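Local coordinates for protein GNA33 (Neisseria gonorrhoeae FA 1090, PDB 2G5D) that probably acts as a lytic transglycosylase that cleaves the MurNAc-GlcNAc linkage of peptidoglycan exolytically, forming a 1,6-anhydro bond in the MurNAc residue, at residues 76-81 and 411-416; 275-281 and 291-295. All coordinates share one frame; numbering follows the deposited sequence.

Contact 1 of 2, residues 76-81 and 411-416; sequences QGWQDV and LLPNGM
Pro413 and Met416 press two bumps against one face of the Trp78 indole. Pro413 CD sits over the six-membered ring, 3.7 Å from its centroid and 17° off the normal, a CH-pi contact. Met416 CE does the same over the five-membered ring, 3.7 Å from that ring's centroid. The two residues are the ends of a type II beta turn, Pro413 to Met416, that starts on the last residue of strand 403-413. The backbone bond from Met416 N to Pro413 O closes it. Met416 runs extended and then bends at its last torsion (chi3 -67°), which brings CE over the indole. The sulfur lies obliquely to the ring, a Met-aromatic contact. CE also lies 3.6 Å from Gly77 O. Gly77, with no side chain, leaves the methyl room beside its CA. Pro413 CG fills the notch between the indole and Val81, 3.8 Å from Val81 CG2. Leu412 CD2 comes obliquely to the benzo end of the indole, 3.8 Å from Trp78 CZ2. The contact joins the loop and first turn of helix 79-86 to the end of strand 403-413, probably a strand of the double-psi-type barrel of the 3D domain. Phe103 and Phe65 add to the apolar surroundings of Trp78 and Val81. With no hydrogen bond across it, the contact rests on dispersion and CH-pi contacts, which weaken quickly with distance, so close fit matters.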
loop_
_atom_site.group_PDB
_atom_site.type_symbol
_atom_site.label_atom_id
_atom_site.label_comp_id
_atom_site.label_asym_id
_atom_site.label_seq_id
_atom_site.Cartn_x
_atom_site.Cartn_y
_atom_site.Cartn_z
ATOM N N GLN A 76 -22.788 -0.590 1.369
ATOM C CA GLN A 76 -23.998 0.203 1.561
ATOM C C GLN A 76 -23.778 1.705 1.360
ATOM O O GLN A 76 -22.904 2.321 1.978
ATOM C CB GLN A 76 -24.629 -0.092 2.924
ATOM C CG GLN A 76 -26.039 0.508 3.170
ATOM C CD GLN A 76 -27.002 0.390 1.988
ATOM O OE1 GLN A 76 -27.178 -0.687 1.402
ATOM N NE2 GLN A 76 -27.655 1.500 1.653
ATOM N N GLY A 77 -24.581 2.280 0.472
ATOM C CA GLY A 77 -24.544 3.712 0.214
ATOM C C GLY A 77 -23.689 4.125 -0.977
ATOM O O GLY A 77 -23.684 5.307 -1.352
ATOM N N TRP A 78 -22.998 3.155 -1.589
ATOM C CA TRP A 78 -22.110 3.414 -2.728
ATOM C C TRP A 78 -22.620 2.799 -4.038
ATOM O O TRP A 78 -22.020 3.007 -5.080
ATOM C CB TRP A 78 -20.670 2.906 -2.447
ATOM C CG TRP A 78 -19.878 3.705 -1.407
ATOM C CD1 TRP A 78 -19.812 3.448 -0.062
ATOM C CD2 TRP A 78 -19.024 4.848 -1.642
ATOM N NE1 TRP A 78 -18.986 4.349 0.550
ATOM C CE2 TRP A 78 -18.493 5.227 -0.384
ATOM C CE3 TRP A 78 -18.664 5.590 -2.792
ATOM C CZ2 TRP A 78 -17.629 6.312 -0.227
ATOM C CZ3 TRP A 78 -17.784 6.661 -2.640
ATOM C CH2 TRP A 78 -17.287 7.019 -1.368
ATOM N N GLN A 79 -23.737 2.076 -3.987
ATOM C CA GLN A 79 -24.262 1.337 -5.135
ATOM C C GLN A 79 -24.605 2.237 -6.318
ATOM O O GLN A 79 -24.218 1.951 -7.450
ATOM C CB GLN A 79 -25.524 0.532 -4.758
ATOM C CG GLN A 79 -25.366 -0.448 -3.592
ATOM C CD GLN A 79 -25.844 0.118 -2.251
ATOM O OE1 GLN A 79 -25.690 1.308 -1.958
ATOM N NE2 GLN A 79 -26.424 -0.745 -1.432
ATOM N N ASP A 80 -25.372 3.293 -6.043
ATOM C CA ASP A 80 -25.790 4.275 -7.048
ATOM C C ASP A 80 -24.638 5.061 -7.711
ATOM O O ASP A 80 -24.602 5.171 -8.947
ATOM C CB ASP A 80 -26.834 5.235 -6.452
ATOM C CG ASP A 80 -28.231 4.671 -6.496
ATOM O OD1 ASP A 80 -29.132 5.314 -5.912
ATOM O OD2 ASP A 80 -28.441 3.595 -7.124
ATOM N N VAL A 81 -23.713 5.600 -6.914
ATOM C CA VAL A 81 -22.525 6.266 -7.500
ATOM C C VAL A 81 -21.673 5.307 -8.347
ATOM O O VAL A 81 -21.217 5.661 -9.438
ATOM C CB VAL A 81 -21.659 7.086 -6.471
ATOM C CG1 VAL A 81 -22.438 8.328 -5.956
ATOM C CG2 VAL A 81 -21.128 6.196 -5.305
ATOM N N LEU A 411 -14.532 13.452 -0.759
ATOM C CA LEU A 411 -15.824 13.492 -1.506
ATOM C C LEU A 411 -16.627 12.228 -1.211
ATOM O O LEU A 411 -16.110 11.124 -1.290
ATOM C CB LEU A 411 -15.619 13.703 -3.038
ATOM C CG LEU A 411 -15.262 15.135 -3.512
ATOM C CD1 LEU A 411 -13.951 15.585 -2.910
ATOM C CD2 LEU A 411 -15.186 15.256 -5.057
ATOM N N LEU A 412 -17.877 12.407 -0.809
ATOM C CA LEU A 412 -18.737 11.289 -0.439
ATOM C C LEU A 412 -20.061 11.478 -1.154
ATOM O O LEU A 412 -20.495 12.635 -1.369
ATOM C CB LEU A 412 -18.973 11.269 1.098
ATOM C CG LEU A 412 -17.742 10.975 1.956
ATOM C CD1 LEU A 412 -18.026 11.280 3.437
ATOM C CD2 LEU A 412 -17.256 9.519 1.750
ATOM N N PRO A 413 -20.718 10.358 -1.517
ATOM C CA PRO A 413 -22.052 10.454 -2.142
ATOM C C PRO A 413 -22.962 11.396 -1.342
ATOM O O PRO A 413 -23.039 11.266 -0.107
ATOM C CB PRO A 413 -22.557 9.014 -2.083
ATOM C CG PRO A 413 -21.295 8.195 -2.131
ATOM C CD PRO A 413 -20.292 8.955 -1.339
ATOM N N ASN A 414 -23.611 12.346 -2.026
ATOM C CA ASN A 414 -24.502 13.315 -1.357
ATOM C C ASN A 414 -25.372 12.641 -0.309
ATOM O O ASN A 414 -26.071 11.675 -0.622
ATOM C CB ASN A 414 -25.449 13.963 -2.358
ATOM C CG ASN A 414 -24.744 14.704 -3.454
ATOM O OD1 ASN A 414 -23.657 15.231 -3.270
ATOM N ND2 ASN A 414 -25.391 14.790 -4.603
ATOM N N GLY A 415 -25.340 13.151 0.925
ATOM C CA GLY A 415 -26.105 12.556 2.014
ATOM C C GLY A 415 -25.281 11.713 2.963
ATOM O O GLY A 415 -25.590 11.618 4.141
ATOM N N MET A 416 -24.220 11.095 2.453
ATOM C CA MET A 416 -23.342 10.292 3.293
ATOM C C MET A 416 -22.340 11.190 4.034
ATOM O O MET A 416 -21.621 11.990 3.426
ATOM C CB MET A 416 -22.629 9.223 2.464
ATOM C CG MET A 416 -21.639 8.373 3.249
ATOM S SD MET A 416 -20.496 7.435 2.211
ATOM C CE MET A 416 -21.616 6.288 1.418
#

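Contact 2 of 2, residues 275-281 and 291-295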
loop_
_atom_site.group_PDB
_atom_site.type_symbol
_atom_site.label_atom_id
_atom_site.label_comp_id
_atom_site.label_asym_id
_atom_site.label_seq_id
_atom_site.Cartn_x
_atom_site.Cartn_y
_atom_site.Cartn_z
ATOM N N MET A 275 22.539 0.445 9.022
ATOM C CA MET A 275 23.789 0.767 8.343
ATOM C C MET A 275 24.417 2.091 8.778
ATOM O O MET A 275 25.640 2.224 8.770
ATOM C CB MET A 275 23.566 0.786 6.834
ATOM C CG MET A 275 23.405 -0.593 6.216
ATOM S SD MET A 275 23.048 -0.471 4.472
ATOM C CE MET A 275 24.683 -0.257 3.792
ATOM N N ALA A 276 23.574 3.054 9.157
ATOM C CA ALA A 276 23.999 4.416 9.487
ATOM C C ALA A 276 24.805 4.498 10.780
ATOM O O ALA A 276 25.800 5.234 10.860
ATOM C CB ALA A 276 22.802 5.337 9.552
ATOM N N ASP A 277 24.369 3.752 11.792
ATOM C CA ASP A 277 25.088 3.694 13.058
ATOM C C ASP A 277 25.959 2.441 13.183
ATOM O O ASP A 277 26.175 1.940 14.289
ATOM C CB ASP A 277 24.120 3.817 14.241
ATOM C CG ASP A 277 23.062 2.727 14.251
ATOM O OD1 ASP A 277 21.875 3.055 14.026
ATOM O OD2 ASP A 277 23.415 1.552 14.497
ATOM N N LYS A 278 26.467 1.949 12.053
ATOM C CA LYS A 278 27.365 0.788 12.060
ATOM C C LYS A 278 28.869 0.997 11.760
ATOM O O LYS A 278 29.670 0.153 12.167
ATOM C CB LYS A 278 26.791 -0.366 11.233
ATOM C CG LYS A 278 26.035 -1.389 12.073
ATOM C CD LYS A 278 26.959 -2.134 13.036
ATOM C CE LYS A 278 26.163 -2.934 14.054
ATOM N NZ LYS A 278 26.878 -4.166 14.501
ATOM N N GLY A 279 29.288 2.047 11.045
ATOM C CA GLY A 279 28.449 2.984 10.309
ATOM C C GLY A 279 28.879 2.893 8.861
ATOM O O GLY A 279 29.789 3.599 8.424
ATOM N N TYR A 280 28.214 2.003 8.126
ATOM C CA TYR A 280 28.604 1.622 6.772
ATOM C C TYR A 280 28.302 2.693 5.735
ATOM O O TYR A 280 29.107 2.945 4.843
ATOM C CB TYR A 280 27.928 0.302 6.390
ATOM C CG TYR A 280 28.155 -0.806 7.397
ATOM C CD1 TYR A 280 27.103 -1.634 7.806
ATOM C CD2 TYR A 280 29.428 -1.021 7.950
ATOM C CE1 TYR A 280 27.314 -2.652 8.735
ATOM C CE2 TYR A 280 29.646 -2.025 8.882
ATOM C CZ TYR A 280 28.592 -2.835 9.269
ATOM O OH TYR A 280 28.815 -3.819 10.188
ATOM N N LEU A 281 27.130 3.305 5.854
ATOM C CA LEU A 281 26.761 4.459 5.040
ATOM C C LEU A 281 26.266 5.578 5.944
ATOM O O LEU A 281 25.924 5.336 7.102
ATOM C CB LEU A 281 25.657 4.090 4.045
ATOM C CG LEU A 281 25.999 3.312 2.778
ATOM C CD1 LEU A 281 24.727 3.081 1.980
ATOM C CD2 LEU A 281 27.039 4.039 1.927
ATOM N N ILE A 291 22.397 1.608 -1.086
ATOM C CA ILE A 291 22.631 0.306 -0.453
ATOM C C ILE A 291 23.060 -0.726 -1.511
ATOM O O ILE A 291 23.961 -1.543 -1.282
ATOM C CB ILE A 291 21.401 -0.165 0.382
ATOM C CG1 ILE A 291 21.123 0.829 1.512
ATOM C CG2 ILE A 291 21.619 -1.563 0.952
ATOM C CD1 ILE A 291 19.792 0.638 2.220
ATOM N N LYS A 292 22.429 -0.666 -2.677
ATOM C CA LYS A 292 22.779 -1.541 -3.778
ATOM C C LYS A 292 24.259 -1.390 -4.178
ATOM O O LYS A 292 24.963 -2.395 -4.339
ATOM C CB LYS A 292 21.853 -1.291 -4.972
ATOM C CG LYS A 292 22.168 -2.141 -6.187
ATOM C CD LYS A 292 21.316 -1.733 -7.365
ATOM C CE LYS A 292 21.708 -2.537 -8.577
ATOM N NZ LYS A 292 20.769 -2.344 -9.699
ATOM N N ALA A 293 24.720 -0.142 -4.307
ATOM C CA ALA A 293 26.111 0.149 -4.673
ATOM C C ALA A 293 27.107 -0.209 -3.559
ATOM O O ALA A 293 28.190 -0.753 -3.837
ATOM C CB ALA A 293 26.267 1.604 -5.104
ATOM N N TYR A 294 26.739 0.077 -2.306
ATOM C CA TYR A 294 27.564 -0.305 -1.159
ATOM C C TYR A 294 27.757 -1.831 -1.089
ATOM O O TYR A 294 28.839 -2.317 -0.766
ATOM C CB TYR A 294 26.982 0.231 0.163
ATOM C CG TYR A 294 27.749 -0.232 1.394
ATOM C CD1 TYR A 294 28.780 0.535 1.926
ATOM C CD2 TYR A 294 27.455 -1.458 2.009
ATOM C CE1 TYR A 294 29.499 0.103 3.046
ATOM C CE2 TYR A 294 28.159 -1.894 3.120
ATOM C CZ TYR A 294 29.179 -1.115 3.636
ATOM O OH TYR A 294 29.884 -1.553 4.743
ATOM N N MET A 295 26.700 -2.568 -1.409
ATOM C CA MET A 295 26.685 -4.023 -1.312
ATOM C C MET A 295 27.477 -4.702 -2.441
ATOM O O MET A 295 28.097 -5.763 -2.239
ATOM C CB MET A 295 25.232 -4.506 -1.301
ATOM C CG MET A 295 24.856 -5.365 -0.100
ATOM S SD MET A 295 25.596 -4.903 1.484
ATOM C CE MET A 295 24.432 -3.739 2.188
#
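Met275, Tyr280 and Leu281 pack on Ile291, Tyr294 and Met295 where two consecutive helices, 271-276 and 288-297, are joined by a loop within the MltA-specific insert domain. Helix 271-276 ends here, and its following turn folds back toward helix 288-297. The tight part is apolar. Met275 bends at chi3 (82°), which carries CE to the Tyr294 ring, 3.5 Å from CD2. The same methyl meets Met295 CE at 3.8 Å, while Met275 SD lies against Ile291 CG1. Leu281 runs past the Tyr294 ring in the opposite sense, with CD2 3.9 Å from Tyr294 CD1. Tyr280 CB and CG press on the phenol end of Tyr294. Met275 CE, Leu281 CD2 and Tyr280 CB all come obliquely to the same side of the Tyr294 ring. Tyr294 CG stands anti to the backbone N (chi1 176°), which sends the ring across to the other segment. Val235 and Phe239 of helix 234-243 also contact this apolar part, through Ile291.

The looser side is the rest of the Tyr280 ring and the turn before it. The two tyrosine rings are slid apart, with centroids 5.9 Å apart and planes at 29°, so overlap is slight. Tyr280 OH leads away to Glu304 for its hydrogen bond. Asp277, Lys278 and Gly279 form the exposed outer part of the turn, with a cis peptide before Gly279. Tyr280 N bonds back to Met275 O. The closest approach of the two segments is Tyr294 OH to Tyr280 CB, at 3.2 Å.

Overall arrangement
Contacts 1 and 2 lie on opposite sides of the chain's centre. Their centres are 49 Å apart, and their nearest atoms are about 37 Å apart. They share no helix or strand. Contact 1 joins the loop and start of helix 79-86, early in the chain, to the end of strand 403-413 and the turn after it, near the C-terminus. Contact 2 is local, between the end of helix 271-276 with the loop after it and helix 288-297. It is nested in the long loop closed by contact 1. Contact 1 thus ties an N-terminal part to a strand largely of the 3D domain, while contact 2 stays within the MltA-specific insert domain. They are separate packing sites in different parts of the enzyme.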